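Possible galactose mutarotase (Streptomyces platensis subsp. rosaceus, PDB 4RNL) is of unknown function but probably interconverts the alpha and beta anomers of galactose or a related aldose. Local coordinates at residues Y77-G91 and N107-R121. Residues are numbered along the deposited sequence; the frame is centred on the assembly and turned at random.
Sequences YFGALVGRYANRIAG and NGRHSLHGGPGGFSR. With GOL (glycerol), chain E.
The cis peptide between Gly-83 and Arg-84 lies against the ring of Phe-119: Gly-83 C sits 3.5 Å above the ring plane toward its rim, and Arg-84 N lies over its centre. Gly-83 suits this place because a CB would run into Phe-119 CD2; its CA instead makes a CH-pi contact with the same face. Gly-83 O then accepts from Phe-119 N in a nearly straight bond (176° at the hydrogen), the donor standing well above the carbonyl plane. Gly-114 turns a CA-H toward this oxygen, and a CB here would clash with it.

His-113 is fixed from several sides, a flat ring with one acceptor and one donor nitrogen. ND1 accepts from Asn-87 N at 2.8 Å, while NE2 donates to glycerol O1 at 3.2 Å; Asn-87 O takes His-113 N in return. The imidazole edge meets the face of Tyr-77 in a T-shaped stack, planes at 72°, with His-113 CD2 3.4 Å above the phenol.

Asn-87, Arg-88 and His-113 border the probable sugar pocket of the galactose mutarotase beta-sandwich fold; the glycerol there, probably from the crystallisation liquor, also bonds His-182, Asp-242 and Glu-308. Arg-88 suits its place by length and by its several N-H donors: extended from CG to NE, it lets NH2 donate to glycerol O3 at 2.7 Å, while NE gives its hydrogen to Asn-107 OD1, also 2.7 Å away. This second bond helps to fix the guanidinium's rotation, and Leu-112 CD1 covers one of its faces. Beyond it, Ile-89 and Ser-111 form an antiparallel hydrogen-bonded pair, and His-110 ND1 accepts from Gly-91 N in its ring plane, while its NE2 bonds Thr-213.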
loop_
_atom_site.group_PDB
_atom_site.type_symbol
_atom_site.label_atom_id
_atom_site.label_comp_id
_atom_site.label_asym_id
_atom_site.label_seq_id
_atom_site.Cartn_x
_atom_site.Cartn_y
_atom_site.Cartn_z
ATOM N N TYR A 77 -6.454 -5.268 5.170
ATOM C CA TYR A 77 -5.061 -4.975 4.849
ATOM C C TYR A 77 -4.589 -3.613 5.367
ATOM O O TYR A 77 -3.776 -2.959 4.720
ATOM C CB TYR A 77 -4.826 -5.077 3.334
ATOM C CG TYR A 77 -5.030 -6.479 2.809
ATOM C CD1 TYR A 77 -6.296 -6.933 2.464
ATOM C CD2 TYR A 77 -3.965 -7.359 2.701
ATOM C CE1 TYR A 77 -6.491 -8.228 1.999
ATOM C CE2 TYR A 77 -4.148 -8.663 2.241
ATOM C CZ TYR A 77 -5.415 -9.089 1.899
ATOM O OH TYR A 77 -5.605 -10.377 1.434
ATOM N N PHE A 78 -5.091 -3.186 6.527
ATOM C CA PHE A 78 -4.680 -1.899 7.088
ATOM C C PHE A 78 -3.159 -1.798 7.178
ATOM O O PHE A 78 -2.513 -2.686 7.729
ATOM C CB PHE A 78 -5.278 -1.699 8.484
ATOM C CG PHE A 78 -6.741 -1.359 8.483
ATOM C CD1 PHE A 78 -7.323 -0.706 7.400
ATOM C CD2 PHE A 78 -7.535 -1.686 9.572
ATOM C CE1 PHE A 78 -8.681 -0.380 7.417
ATOM C CE2 PHE A 78 -8.891 -1.369 9.594
ATOM C CZ PHE A 78 -9.462 -0.717 8.513
ATOM N N GLY A 79 -2.603 -0.727 6.605
ATOM C CA GLY A 79 -1.181 -0.409 6.679
ATOM C C GLY A 79 -0.187 -1.375 6.054
ATOM O O GLY A 79 1.032 -1.194 6.186
ATOM N N ALA A 80 -0.683 -2.375 5.332
ATOM C CA ALA A 80 0.115 -3.573 5.094
ATOM C C ALA A 80 1.083 -3.521 3.919
ATOM O O ALA A 80 0.771 -2.981 2.856
ATOM C CB ALA A 80 -0.797 -4.783 4.956
ATOM N N LEU A 81 2.260 -4.109 4.133
ATOM C CA LEU A 81 3.160 -4.483 3.045
ATOM C C LEU A 81 2.475 -5.648 2.329
ATOM O O LEU A 81 2.220 -6.692 2.934
ATOM C CB LEU A 81 4.498 -4.937 3.644
ATOM C CG LEU A 81 5.764 -5.179 2.813
ATOM C CD1 LEU A 81 6.914 -5.559 3.738
ATOM C CD2 LEU A 81 5.584 -6.243 1.785
ATOM N N VAL A 82 2.167 -5.479 1.047
ATOM C CA VAL A 82 1.416 -6.496 0.324
ATOM C C VAL A 82 2.300 -7.183 -0.711
ATOM O O VAL A 82 3.032 -6.518 -1.448
ATOM C CB VAL A 82 0.189 -5.887 -0.374
ATOM C CG1 VAL A 82 -0.487 -6.923 -1.256
ATOM C CG2 VAL A 82 -0.785 -5.356 0.666
ATOM N N GLY A 83 2.236 -8.513 -0.761
ATOM C CA GLY A 83 3.013 -9.293 -1.721
ATOM C C GLY A 83 2.635 -10.756 -1.554
ATOM O O GLY A 83 1.899 -11.072 -0.610
ATOM N N ARG A 84 3.138 -11.657 -2.403
ATOM C CA ARG A 84 4.145 -11.369 -3.429
ATOM C C ARG A 84 3.577 -10.591 -4.612
ATOM O O ARG A 84 4.317 -9.942 -5.359
ATOM C CB ARG A 84 4.751 -12.695 -3.935
ATOM C CG ARG A 84 5.959 -12.540 -4.851
ATOM C CD ARG A 84 6.462 -13.882 -5.379
ATOM N NE ARG A 84 6.884 -14.801 -4.314
ATOM C CZ ARG A 84 7.787 -15.766 -4.494
ATOM N NH1 ARG A 84 8.371 -15.916 -5.678
ATOM N NH2 ARG A 84 8.120 -16.574 -3.495
ATOM N N TYR A 85 2.262 -10.670 -4.794
ATOM C CA TYR A 85 1.613 -9.971 -5.907
ATOM C C TYR A 85 0.420 -9.171 -5.399
ATOM O O TYR A 85 -0.576 -9.739 -4.946
ATOM C CB TYR A 85 1.207 -10.923 -7.060
ATOM C CG TYR A 85 0.772 -10.119 -8.273
ATOM C CD1 TYR A 85 -0.532 -9.658 -8.388
ATOM C CD2 TYR A 85 1.685 -9.765 -9.264
ATOM C CE1 TYR A 85 -0.925 -8.881 -9.451
ATOM C CE2 TYR A 85 1.303 -8.989 -10.343
ATOM C CZ TYR A 85 -0.009 -8.547 -10.425
ATOM O OH TYR A 85 -0.416 -7.766 -11.482
ATOM N N ALA A 86 0.522 -7.849 -5.480
ATOM C CA ALA A 86 -0.537 -6.978 -4.969
ATOM C C ALA A 86 -1.689 -6.933 -5.959
ATOM O O ALA A 86 -1.478 -6.903 -7.175
ATOM C CB ALA A 86 -0.014 -5.579 -4.711
ATOM N N ASN A 87 -2.899 -6.881 -5.417
ATOM C CA ASN A 87 -4.136 -6.960 -6.195
ATOM C C ASN A 87 -4.397 -8.349 -6.794
ATOM O O ASN A 87 -3.939 -9.360 -6.251
ATOM C CB ASN A 87 -4.229 -5.844 -7.242
ATOM C CG ASN A 87 -5.643 -5.349 -7.418
ATOM O OD1 ASN A 87 -6.383 -5.868 -8.246
ATOM N ND2 ASN A 87 -6.045 -4.370 -6.600
ATOM N N ARG A 88 -5.133 -8.405 -7.898
ATOM C CA ARG A 88 -5.752 -9.659 -8.317
ATOM C C ARG A 88 -5.069 -10.343 -9.489
ATOM O O ARG A 88 -4.597 -9.688 -10.422
ATOM C CB ARG A 88 -7.232 -9.423 -8.656
ATOM C CG ARG A 88 -8.055 -8.977 -7.470
ATOM C CD ARG A 88 -9.511 -8.717 -7.817
ATOM N NE ARG A 88 -10.270 -8.528 -6.576
ATOM C CZ ARG A 88 -10.344 -7.375 -5.920
ATOM N NH1 ARG A 88 -9.737 -6.298 -6.402
ATOM N NH2 ARG A 88 -11.025 -7.295 -4.781
ATOM N N ILE A 89 -5.039 -11.671 -9.431
ATOM C CA ILE A 89 -4.656 -12.494 -10.572
ATOM C C ILE A 89 -5.868 -13.339 -10.916
ATOM O O ILE A 89 -6.352 -14.119 -10.088
ATOM C CB ILE A 89 -3.452 -13.394 -10.238
ATOM C CG1 ILE A 89 -2.217 -12.532 -9.959
ATOM C CG2 ILE A 89 -3.182 -14.394 -11.386
ATOM C CD1 ILE A 89 -0.997 -13.325 -9.441
ATOM N N ALA A 90 -6.378 -13.160 -12.127
ATOM C CA ALA A 90 -7.623 -13.800 -12.534
ATOM C C ALA A 90 -7.532 -15.323 -12.461
ATOM O O ALA A 90 -6.558 -15.927 -12.925
ATOM C CB ALA A 90 -8.014 -13.346 -13.932
ATOM N N GLY A 91 -8.546 -15.935 -11.855
ATOM C CA GLY A 91 -8.663 -17.385 -11.808
ATOM C C GLY A 91 -7.642 -18.059 -10.913
ATOM O O GLY A 91 -7.512 -19.288 -10.938
ATOM N N ASN A 107 -10.136 -14.975 -3.198
ATOM C CA ASN A 107 -11.060 -13.892 -3.534
ATOM C C ASN A 107 -12.024 -14.371 -4.610
ATOM O O ASN A 107 -11.842 -14.083 -5.797
ATOM C CB ASN A 107 -10.266 -12.662 -3.992
ATOM C CG ASN A 107 -11.154 -11.497 -4.411
ATOM O OD1 ASN A 107 -10.945 -10.898 -5.465
ATOM N ND2 ASN A 107 -12.142 -11.175 -3.591
ATOM N N GLY A 108 -13.046 -15.115 -4.197
ATOM C CA GLY A 108 -13.881 -15.820 -5.155
ATOM C C GLY A 108 -13.000 -16.766 -5.950
ATOM O O GLY A 108 -12.287 -17.587 -5.373
ATOM N N ARG A 109 -13.018 -16.641 -7.273
ATOM C CA ARG A 109 -12.227 -17.527 -8.116
ATOM C C ARG A 109 -10.792 -17.046 -8.252
ATOM O O ARG A 109 -9.940 -17.770 -8.772
ATOM C CB ARG A 109 -12.856 -17.642 -9.508
ATOM C CG ARG A 109 -14.135 -18.458 -9.540
ATOM C CD ARG A 109 -14.801 -18.384 -10.903
ATOM N NE ARG A 109 -16.236 -18.140 -10.773
ATOM C CZ ARG A 109 -17.187 -18.963 -11.203
ATOM N NH1 ARG A 109 -16.868 -20.094 -11.815
ATOM N NH2 ARG A 109 -18.463 -18.644 -11.027
ATOM N N HIS A 110 -10.533 -15.830 -7.782
ATOM C CA HIS A 110 -9.267 -15.160 -8.046
ATOM C C HIS A 110 -8.304 -15.235 -6.869
ATOM O O HIS A 110 -8.698 -15.530 -5.741
ATOM C CB HIS A 110 -9.510 -13.684 -8.390
ATOM C CG HIS A 110 -10.562 -13.474 -9.432
ATOM N ND1 HIS A 110 -10.587 -14.179 -10.614
ATOM C CD2 HIS A 110 -11.620 -12.630 -9.473
ATOM C CE1 HIS A 110 -11.623 -13.789 -11.337
ATOM N NE2 HIS A 110 -12.267 -12.848 -10.664
ATOM N N SER A 111 -7.035 -14.956 -7.148
ATOM C CA SER A 111 -6.045 -14.740 -6.099
ATOM C C SER A 111 -5.909 -13.246 -5.820
ATOM O O SER A 111 -5.811 -12.443 -6.757
ATOM C CB SER A 111 -4.696 -15.309 -6.540
ATOM O OG SER A 111 -3.645 -14.758 -5.763
ATOM N N LEU A 112 -5.901 -12.868 -4.539
ATOM C CA LEU A 112 -5.802 -11.454 -4.153
ATOM C C LEU A 112 -4.660 -11.245 -3.176
ATOM O O LEU A 112 -4.532 -11.993 -2.198
ATOM C CB LEU A 112 -7.104 -10.981 -3.491
ATOM C CG LEU A 112 -7.094 -9.600 -2.827
ATOM C CD1 LEU A 112 -6.967 -8.479 -3.855
ATOM C CD2 LEU A 112 -8.348 -9.418 -1.988
ATOM N N HIS A 113 -3.831 -10.239 -3.453
ATOM C CA HIS A 113 -2.819 -9.754 -2.506
ATOM C C HIS A 113 -1.879 -10.849 -2.009
ATOM O O HIS A 113 -1.469 -10.857 -0.845
ATOM C CB HIS A 113 -3.487 -9.052 -1.305
ATOM C CG HIS A 113 -4.142 -7.744 -1.643
ATOM N ND1 HIS A 113 -3.742 -6.955 -2.699
ATOM C CD2 HIS A 113 -5.165 -7.083 -1.049
ATOM C CE1 HIS A 113 -4.492 -5.868 -2.750
ATOM N NE2 HIS A 113 -5.363 -5.917 -1.753
ATOM N N GLY A 114 -1.531 -11.784 -2.886
ATOM C CA GLY A 114 -0.535 -12.771 -2.530
ATOM C C GLY A 114 -1.043 -14.000 -1.798
ATOM O O GLY A 114 -0.250 -14.858 -1.423
ATOM N N GLY A 115 -2.353 -14.101 -1.589
ATOM C CA GLY A 115 -2.916 -15.301 -0.988
ATOM C C GLY A 115 -3.138 -15.176 0.508
ATOM O O GLY A 115 -2.764 -14.170 1.105
ATOM N N PRO A 116 -3.752 -16.198 1.122
ATOM C CA PRO A 116 -4.068 -16.143 2.554
ATOM C C PRO A 116 -2.836 -15.907 3.412
ATOM O O PRO A 116 -2.929 -15.175 4.403
ATOM C CB PRO A 116 -4.653 -17.531 2.836
ATOM C CG PRO A 116 -5.251 -17.945 1.512
ATOM C CD PRO A 116 -4.282 -17.418 0.483
ATOM N N GLY A 117 -1.714 -16.521 3.049
ATOM C CA GLY A 117 -0.458 -16.292 3.750
ATOM C C GLY A 117 0.473 -15.330 3.022
ATOM O O GLY A 117 1.694 -15.513 3.028
ATOM N N GLY A 118 -0.096 -14.299 2.400
ATOM C CA GLY A 118 0.695 -13.267 1.747
ATOM C C GLY A 118 1.605 -12.494 2.695
ATOM O O GLY A 118 1.595 -12.719 3.921
ATOM N N PHE A 119 2.372 -11.559 2.128
ATOM C CA PHE A 119 3.409 -10.828 2.865
ATOM C C PHE A 119 2.828 -10.027 4.033
ATOM O O PHE A 119 3.534 -9.717 4.991
ATOM C CB PHE A 119 4.169 -9.866 1.932
ATOM C CG PHE A 119 5.097 -10.544 0.924
ATOM C CD1 PHE A 119 5.160 -11.927 0.802
ATOM C CD2 PHE A 119 5.923 -9.767 0.115
ATOM C CE1 PHE A 119 6.034 -12.528 -0.126
ATOM C CE2 PHE A 119 6.785 -10.352 -0.819
ATOM C CZ PHE A 119 6.841 -11.737 -0.934
ATOM N N SER A 120 1.539 -9.701 3.953
ATOM C CA SER A 120 0.914 -8.880 4.989
ATOM C C SER A 120 0.564 -9.683 6.237
ATOM O O SER A 120 0.142 -9.111 7.244
ATOM C CB SER A 120 -0.350 -8.226 4.443
ATOM O OG SER A 120 -1.304 -9.216 4.133
ATOM N N ARG A 121 0.750 -10.997 6.178
ATOM C CA ARG A 121 0.389 -11.870 7.298
ATOM C C ARG A 121 1.538 -12.756 7.749
ATOM O O ARG A 121 1.315 -13.824 8.318
ATOM C CB ARG A 121 -0.815 -12.742 6.920
ATOM C CG ARG A 121 -2.115 -11.967 6.756
ATOM C CD ARG A 121 -2.622 -12.046 5.333
ATOM N NE ARG A 121 -3.854 -11.280 5.143
ATOM C CZ ARG A 121 -4.996 -11.806 4.722
ATOM N NH1 ARG A 121 -5.067 -13.102 4.424
ATOM N NH2 ARG A 121 -6.061 -11.034 4.573
HETATM C C1 GOL E . -7.775 -2.755 -3.052
HETATM O O1 GOL E . -6.466 -3.107 -2.677
HETATM C C2 GOL E . -8.540 -3.981 -3.548
HETATM O O2 GOL E . -8.759 -3.890 -4.953
HETATM C C3 GOL E . -9.871 -4.034 -2.797
HETATM O O3 GOL E . -10.759 -4.955 -3.396
HETATM O O HOH W 1 -3.176 -11.587 1.175
HETATM O O HOH W 2 -0.061 -9.615 1.362
HETATM O O HOH W 3 2.570 -14.469 -1.604
HETATM O O HOH W 4 -2.288 -12.261 -5.667
HETATM O O HOH W 5 -13.368 -8.206 -3.253
#